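PDB 4F82: thioredoxin Reductase from Burkholderia cenocepacia, which probably reduces hydrogen peroxide and organic hydroperoxides to water and alcohols at the expense of a thiol, as a peroxiredoxin of the Prx5 subfamily. Local coordinates for residues F22-D27 with D93-G98; K48-F53 with E85-S90. All blocks are in the same frame, centred on the assembly; numbering follows the deposited sequence.

How the contacts relate
Contact 2 lies about 5 Å from the centre of the chain and joins two strands of the central sheet, whereas contact 1 sets the start of helix 94-103 against strand 20-25 at the surface; the centres of the two contacts are about 15 Å apart. Strand 85-90 runs on through a short loop into that helix, and contact 2 is nested along the chain inside the loop that contact 1 closes. The two meet through Met-97, whose CE lies 3.6 Å from Cys-88 O and whose SD lies 3.9 Å from Ser-90 CB. The predicted peroxidatic Cys-63 is nearer contact 2: its side chain is about 7 Å from that of Cys-88. Contact 1 lies away from it.

Contact 1 (F22-D27 with D93-G98); sequences FEFIDD and DAFVMG
Phe-24 and Ala-94 centre an apolar strand-on-helix contact at the surface, where the end of strand 20-25 meets the first turn of helix 94-103 with a closest axis approach of 7.0 Å. Ala-94 CB sits between the two phenylalanines of the strand, 3.8 Å from Phe-22 CB and 4.2 Å from Phe-24 CB. Phe-24 CB also rests 3.7 Å from Gly-98 CA, close against the bare helix backbone. With Phe-24 CG anti to the backbone N (chi1 -171°), the ring leaves beside the carbonyl carbon, and its CE1 touches Phe-95 CD1 at 3.6 Å, Phe-95 coming in at the edge of the Phe-24 ring; the side chains cross at about a right angle. Pro-36 of strand 35-40 packs on both Ala-94 and Phe-95. Asp-93 is the N-cap residue of helix 94-103: Val-96 N donates to Asp-93 OD2 over 3.1 Å, nearly straight at 168°, from above the carboxylate plane. Asp-93 OD1 forms a salt bridge with Arg-138 of the second subunit, placing this helix start beside the dimer partner. Ala-94 O, 3.3 Å from Phe-24 CB, accepts from Gly-98 N within the helix, and strand meets helix through van der Waals contacts, mostly between carbons.

Contact 2 (K48-F53 with E85-S90); sequences KRVVIF and EIWCVS
Segments 48-53 and 85-90 pair as parallel strands, their axes 4.8 Å apart at closest approach and 22° from alignment, with Val-50 beside Glu-85 and Phe-53 beside Cys-88. They belong to a beta-alpha-beta crossover through helix 61-80, within the thioredoxin-like core of this peroxiredoxin. Four backbone bonds form the ladder: Val-51 N to Glu-85 O, Trp-87 N to Val-51 O, Phe-53 N to Trp-87 O and Val-89 N to Phe-53 O; Glu-85 N to Arg-49 O is weak. On one face of the sheet, Val-50 CG1 makes a CH-pi contact over the five-membered ring of Trp-87, 3.7 Å from its centroid, while Ile-52 lies alongside the indole at CE3. Ile-52 CG2 and Val-89 CG2 press together tightly at 3.5 Å. Phe-53 and Cys-88 share the other face, toward helix 61-80, where Tyr-71 stacks on the phenyl ring. With Phe-53 CG between its backbone N and carbonyl carbon (chi1 67°), the ring leans over the neighbouring strand: Cys-88 CA lies over one face, Cys-88 CB is 3.5 Å from Phe-53 CZ, and Cys-88 SG makes an oblique sulfur-aromatic contact. At the strand start, Lys-48 NZ, which also donates to Gln-44 O, forms a 2.8 Å salt bridge with Glu-85 OE1 from above the carboxylate plane. Glu-85 OE2, salt-bridged to Arg-111, uses its anti lone pair to accept from Trp-87 NE1 at 2.8 Å, nearly straight at 172° and in the indole plane.

Contact 1 (F22-D27 with D93-G98)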
loop_
_atom_site.group_PDB
_atom_site.type_symbol
_atom_site.label_atom_id
_atom_site.label_comp_id
_atom_site.label_asym_id
_atom_site.label_seq_id
_atom_site.Cartn_x
_atom_site.Cartn_y
_atom_site.Cartn_z
ATOM N N PHE A 22 9.956 -8.431 -2.338
ATOM C CA PHE A 22 9.497 -9.295 -1.254
ATOM C C PHE A 22 8.225 -10.055 -1.657
ATOM O O PHE A 22 7.279 -9.491 -2.254
ATOM C CB PHE A 22 9.185 -8.461 0.037
ATOM C CG PHE A 22 10.395 -7.844 0.720
ATOM C CD1 PHE A 22 10.852 -8.336 1.944
ATOM C CD2 PHE A 22 11.049 -6.740 0.172
ATOM C CE1 PHE A 22 11.981 -7.760 2.582
ATOM C CE2 PHE A 22 12.191 -6.153 0.825
ATOM C CZ PHE A 22 12.636 -6.650 2.018
ATOM N N GLU A 23 8.172 -11.327 -1.276
ATOM C CA GLU A 23 6.946 -12.131 -1.429
ATOM C C GLU A 23 6.518 -12.672 -0.079
ATOM O O GLU A 23 7.336 -13.210 0.688
ATOM C CB GLU A 23 7.162 -13.276 -2.420
ATOM C CG GLU A 23 5.946 -14.179 -2.569
ATOM C CD GLU A 23 6.195 -15.342 -3.486
ATOM O OE1 GLU A 23 7.373 -15.792 -3.595
ATOM O OE2 GLU A 23 5.201 -15.831 -4.076
ATOM N N PHE A 24 5.229 -12.514 0.227
ATOM C CA PHE A 24 4.714 -12.954 1.514
ATOM C C PHE A 24 4.481 -14.454 1.417
ATOM O O PHE A 24 3.777 -14.903 0.508
ATOM C CB PHE A 24 3.407 -12.211 1.822
ATOM C CG PHE A 24 2.899 -12.421 3.233
ATOM C CD1 PHE A 24 3.189 -11.490 4.234
ATOM C CD2 PHE A 24 2.145 -13.551 3.562
ATOM C CE1 PHE A 24 2.727 -11.661 5.558
ATOM C CE2 PHE A 24 1.676 -13.742 4.880
ATOM C CZ PHE A 24 1.953 -12.780 5.881
ATOM N N ILE A 25 5.084 -15.231 2.321
ATOM C CA ILE A 25 5.007 -16.680 2.249
ATOM C C ILE A 25 4.300 -17.191 3.506
ATOM O O ILE A 25 4.811 -17.002 4.607
ATOM C CB ILE A 25 6.415 -17.316 2.236
ATOM C CG1 ILE A 25 7.280 -16.796 1.076
ATOM C CG2 ILE A 25 6.305 -18.826 2.186
ATOM C CD1 ILE A 25 6.660 -16.971 -0.301
ATOM N N ASP A 26 3.142 -17.826 3.376
ATOM C CA ASP A 26 2.388 -18.180 4.583
ATOM C C ASP A 26 2.495 -19.657 5.000
ATOM O O ASP A 26 2.236 -20.001 6.149
ATOM C CB ASP A 26 0.923 -17.711 4.476
ATOM C CG ASP A 26 0.130 -18.504 3.454
ATOM O OD1 ASP A 26 0.083 -19.741 3.561
ATOM O OD2 ASP A 26 -0.452 -17.901 2.539
ATOM N N ASP A 27 2.856 -20.529 4.068
ATOM C CA ASP A 27 3.114 -21.923 4.421
ATOM C C ASP A 27 4.574 -22.021 4.876
ATOM O O ASP A 27 5.382 -21.131 4.597
ATOM C CB ASP A 27 2.825 -22.864 3.239
ATOM C CG ASP A 27 3.423 -22.367 1.932
ATOM O OD1 ASP A 27 3.339 -21.150 1.672
ATOM O OD2 ASP A 27 3.971 -23.188 1.162
ATOM N N ASP A 93 3.780 -3.002 -0.353
ATOM C CA ASP A 93 4.613 -3.851 0.508
ATOM C C ASP A 93 4.091 -5.315 0.514
ATOM O O ASP A 93 2.986 -5.584 0.010
ATOM C CB ASP A 93 4.593 -3.275 1.929
ATOM C CG ASP A 93 3.198 -3.285 2.532
ATOM O OD1 ASP A 93 2.514 -2.206 2.552
ATOM O OD2 ASP A 93 2.785 -4.398 2.979
ATOM N N ALA A 94 4.859 -6.262 1.077
ATOM C CA ALA A 94 4.443 -7.672 1.022
ATOM C C ALA A 94 3.273 -8.063 1.891
ATOM O O ALA A 94 2.631 -9.060 1.617
ATOM C CB ALA A 94 5.637 -8.642 1.296
ATOM N N PHE A 95 3.004 -7.333 2.978
ATOM C CA PHE A 95 1.825 -7.665 3.803
ATOM C C PHE A 95 0.541 -7.438 3.018
ATOM O O PHE A 95 -0.387 -8.257 3.044
ATOM C CB PHE A 95 1.819 -6.846 5.113
ATOM C CG PHE A 95 2.965 -7.204 6.011
ATOM C CD1 PHE A 95 2.877 -8.296 6.844
ATOM C CD2 PHE A 95 4.146 -6.471 5.983
ATOM C CE1 PHE A 95 3.960 -8.674 7.670
ATOM C CE2 PHE A 95 5.237 -6.825 6.803
ATOM C CZ PHE A 95 5.148 -7.931 7.632
ATOM N N VAL A 96 0.482 -6.304 2.340
ATOM C CA VAL A 96 -0.660 -5.982 1.488
ATOM C C VAL A 96 -0.762 -6.966 0.289
ATOM O O VAL A 96 -1.847 -7.511 0.017
ATOM C CB VAL A 96 -0.626 -4.491 1.067
ATOM C CG1 VAL A 96 -1.671 -4.207 -0.024
ATOM C CG2 VAL A 96 -0.853 -3.579 2.310
ATOM N N MET A 97 0.362 -7.235 -0.375
ATOM C CA MET A 97 0.371 -8.190 -1.509
ATOM C C MET A 97 -0.020 -9.593 -1.075
ATOM O O MET A 97 -0.738 -10.281 -1.789
ATOM C CB MET A 97 1.730 -8.230 -2.198
ATOM C CG MET A 97 2.070 -6.921 -2.894
ATOM S SD MET A 97 1.026 -6.575 -4.350
ATOM C CE MET A 97 1.894 -7.584 -5.588
ATOM N N GLY A 98 0.428 -9.991 0.113
ATOM C CA GLY A 98 0.018 -11.254 0.693
ATOM C C GLY A 98 -1.491 -11.374 0.888
ATOM O O GLY A 98 -2.103 -12.344 0.468
#

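Contact 2 (K48-F53 with E85-S90)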
loop_
_atom_site.group_PDB
_atom_site.type_symbol
_atom_site.label_atom_id
_atom_site.label_comp_id
_atom_site.label_asym_id
_atom_site.label_seq_id
_atom_site.Cartn_x
_atom_site.Cartn_y
_atom_site.Cartn_z
ATOM N N LYS A 48 15.027 -19.322 -15.928
ATOM C CA LYS A 48 13.585 -19.479 -16.079
ATOM C C LYS A 48 13.020 -18.665 -17.216
ATOM O O LYS A 48 13.646 -17.690 -17.686
ATOM C CB LYS A 48 12.883 -19.011 -14.808
ATOM C CG LYS A 48 13.459 -19.578 -13.559
ATOM C CD LYS A 48 12.625 -19.102 -12.379
ATOM C CE LYS A 48 13.105 -19.717 -11.067
ATOM N NZ LYS A 48 12.621 -18.906 -9.876
ATOM N N ARG A 49 11.823 -19.053 -17.649
ATOM C CA ARG A 49 11.070 -18.227 -18.556
ATOM C C ARG A 49 9.877 -17.668 -17.742
ATOM O O ARG A 49 9.057 -18.437 -17.244
ATOM C CB ARG A 49 10.659 -19.087 -19.740
ATOM C CG ARG A 49 9.961 -18.344 -20.815
ATOM C CD ARG A 49 9.953 -19.181 -22.100
ATOM N NE ARG A 49 8.995 -18.602 -23.019
ATOM C CZ ARG A 49 9.287 -17.613 -23.858
ATOM N NH1 ARG A 49 10.530 -17.135 -23.903
ATOM N NH2 ARG A 49 8.352 -17.118 -24.663
ATOM N N VAL A 50 9.824 -16.337 -17.586
ATOM C CA VAL A 50 8.949 -15.663 -16.601
ATOM C C VAL A 50 8.085 -14.577 -17.253
ATOM O O VAL A 50 8.596 -13.732 -17.966
ATOM C CB VAL A 50 9.809 -14.990 -15.509
ATOM C CG1 VAL A 50 8.946 -14.210 -14.472
ATOM C CG2 VAL A 50 10.680 -16.013 -14.812
ATOM N N VAL A 51 6.783 -14.601 -17.012
ATOM C CA VAL A 51 5.951 -13.462 -17.368
ATOM C C VAL A 51 5.843 -12.556 -16.161
ATOM O O VAL A 51 5.462 -13.019 -15.083
ATOM C CB VAL A 51 4.492 -13.889 -17.757
ATOM C CG1 VAL A 51 3.591 -12.642 -17.908
ATOM C CG2 VAL A 51 4.471 -14.753 -19.041
ATOM N N ILE A 52 6.168 -11.276 -16.328
ATOM C CA ILE A 52 5.958 -10.291 -15.264
ATOM C C ILE A 52 4.939 -9.275 -15.720
ATOM O O ILE A 52 5.133 -8.649 -16.776
ATOM C CB ILE A 52 7.254 -9.534 -14.939
ATOM C CG1 ILE A 52 8.363 -10.523 -14.537
ATOM C CG2 ILE A 52 7.018 -8.555 -13.805
ATOM C CD1 ILE A 52 9.769 -9.833 -14.392
ATOM N N PHE A 53 3.838 -9.120 -14.967
ATOM C CA PHE A 53 2.930 -8.010 -15.262
ATOM C C PHE A 53 2.924 -7.078 -14.035
ATOM O O PHE A 53 2.852 -7.538 -12.890
ATOM C CB PHE A 53 1.522 -8.477 -15.715
ATOM C CG PHE A 53 0.717 -9.167 -14.647
ATOM C CD1 PHE A 53 -0.278 -8.473 -13.922
ATOM C CD2 PHE A 53 0.944 -10.495 -14.337
ATOM C CE1 PHE A 53 -1.043 -9.127 -12.931
ATOM C CE2 PHE A 53 0.184 -11.147 -13.328
ATOM C CZ PHE A 53 -0.800 -10.466 -12.621
ATOM N N GLU A 85 7.233 -19.234 -14.452
ATOM C CA GLU A 85 6.562 -18.427 -13.418
ATOM C C GLU A 85 5.809 -17.225 -13.952
ATOM O O GLU A 85 6.214 -16.595 -14.953
ATOM C CB GLU A 85 7.545 -17.949 -12.346
ATOM C CG GLU A 85 8.252 -19.120 -11.652
ATOM C CD GLU A 85 9.232 -18.684 -10.581
ATOM O OE1 GLU A 85 9.932 -19.566 -10.038
ATOM O OE2 GLU A 85 9.325 -17.466 -10.281
ATOM N N ILE A 86 4.731 -16.887 -13.253
ATOM C CA ILE A 86 4.007 -15.640 -13.541
ATOM C C ILE A 86 4.081 -14.751 -12.303
ATOM O O ILE A 86 3.647 -15.148 -11.225
ATOM C CB ILE A 86 2.533 -15.896 -13.862
ATOM C CG1 ILE A 86 2.363 -16.775 -15.107
ATOM C CG2 ILE A 86 1.819 -14.585 -14.123
ATOM C CD1 ILE A 86 0.963 -17.518 -15.146
ATOM N N TRP A 87 4.659 -13.563 -12.434
ATOM C CA TRP A 87 4.706 -12.638 -11.303
ATOM C C TRP A 87 3.770 -11.454 -11.494
ATOM O O TRP A 87 3.640 -10.913 -12.585
ATOM C CB TRP A 87 6.096 -12.041 -11.170
ATOM C CG TRP A 87 7.245 -12.989 -10.980
ATOM C CD1 TRP A 87 7.249 -14.367 -10.945
ATOM C CD2 TRP A 87 8.587 -12.569 -10.852
ATOM N NE1 TRP A 87 8.558 -14.832 -10.766
ATOM C CE2 TRP A 87 9.395 -13.736 -10.728
ATOM C CE3 TRP A 87 9.196 -11.294 -10.824
ATOM C CZ2 TRP A 87 10.784 -13.665 -10.536
ATOM C CZ3 TRP A 87 10.585 -11.225 -10.653
ATOM C CH2 TRP A 87 11.360 -12.411 -10.509
ATOM N N CYS A 88 3.110 -11.052 -10.430
ATOM C CA CYS A 88 2.433 -9.750 -10.415
ATOM C C CYS A 88 3.310 -8.770 -9.630
ATOM O O CYS A 88 3.558 -8.958 -8.433
ATOM C CB CYS A 88 1.063 -9.862 -9.766
ATOM S SG CYS A 88 0.249 -8.236 -9.538
ATOM N N VAL A 89 3.787 -7.718 -10.288
ATOM C CA VAL A 89 4.607 -6.744 -9.577
ATOM C C VAL A 89 3.805 -5.480 -9.262
ATOM O O VAL A 89 3.090 -4.966 -10.116
ATOM C CB VAL A 89 5.846 -6.370 -10.388
ATOM C CG1 VAL A 89 6.538 -5.167 -9.773
ATOM C CG2 VAL A 89 6.813 -7.571 -10.458
ATOM N N SER A 90 3.875 -4.985 -8.029
ATOM C CA SER A 90 3.190 -3.733 -7.739
ATOM C C SER A 90 3.991 -2.980 -6.722
ATOM O O SER A 90 4.742 -3.587 -5.939
ATOM C CB SER A 90 1.764 -3.980 -7.189
ATOM O OG SER A 90 1.052 -2.744 -6.987
#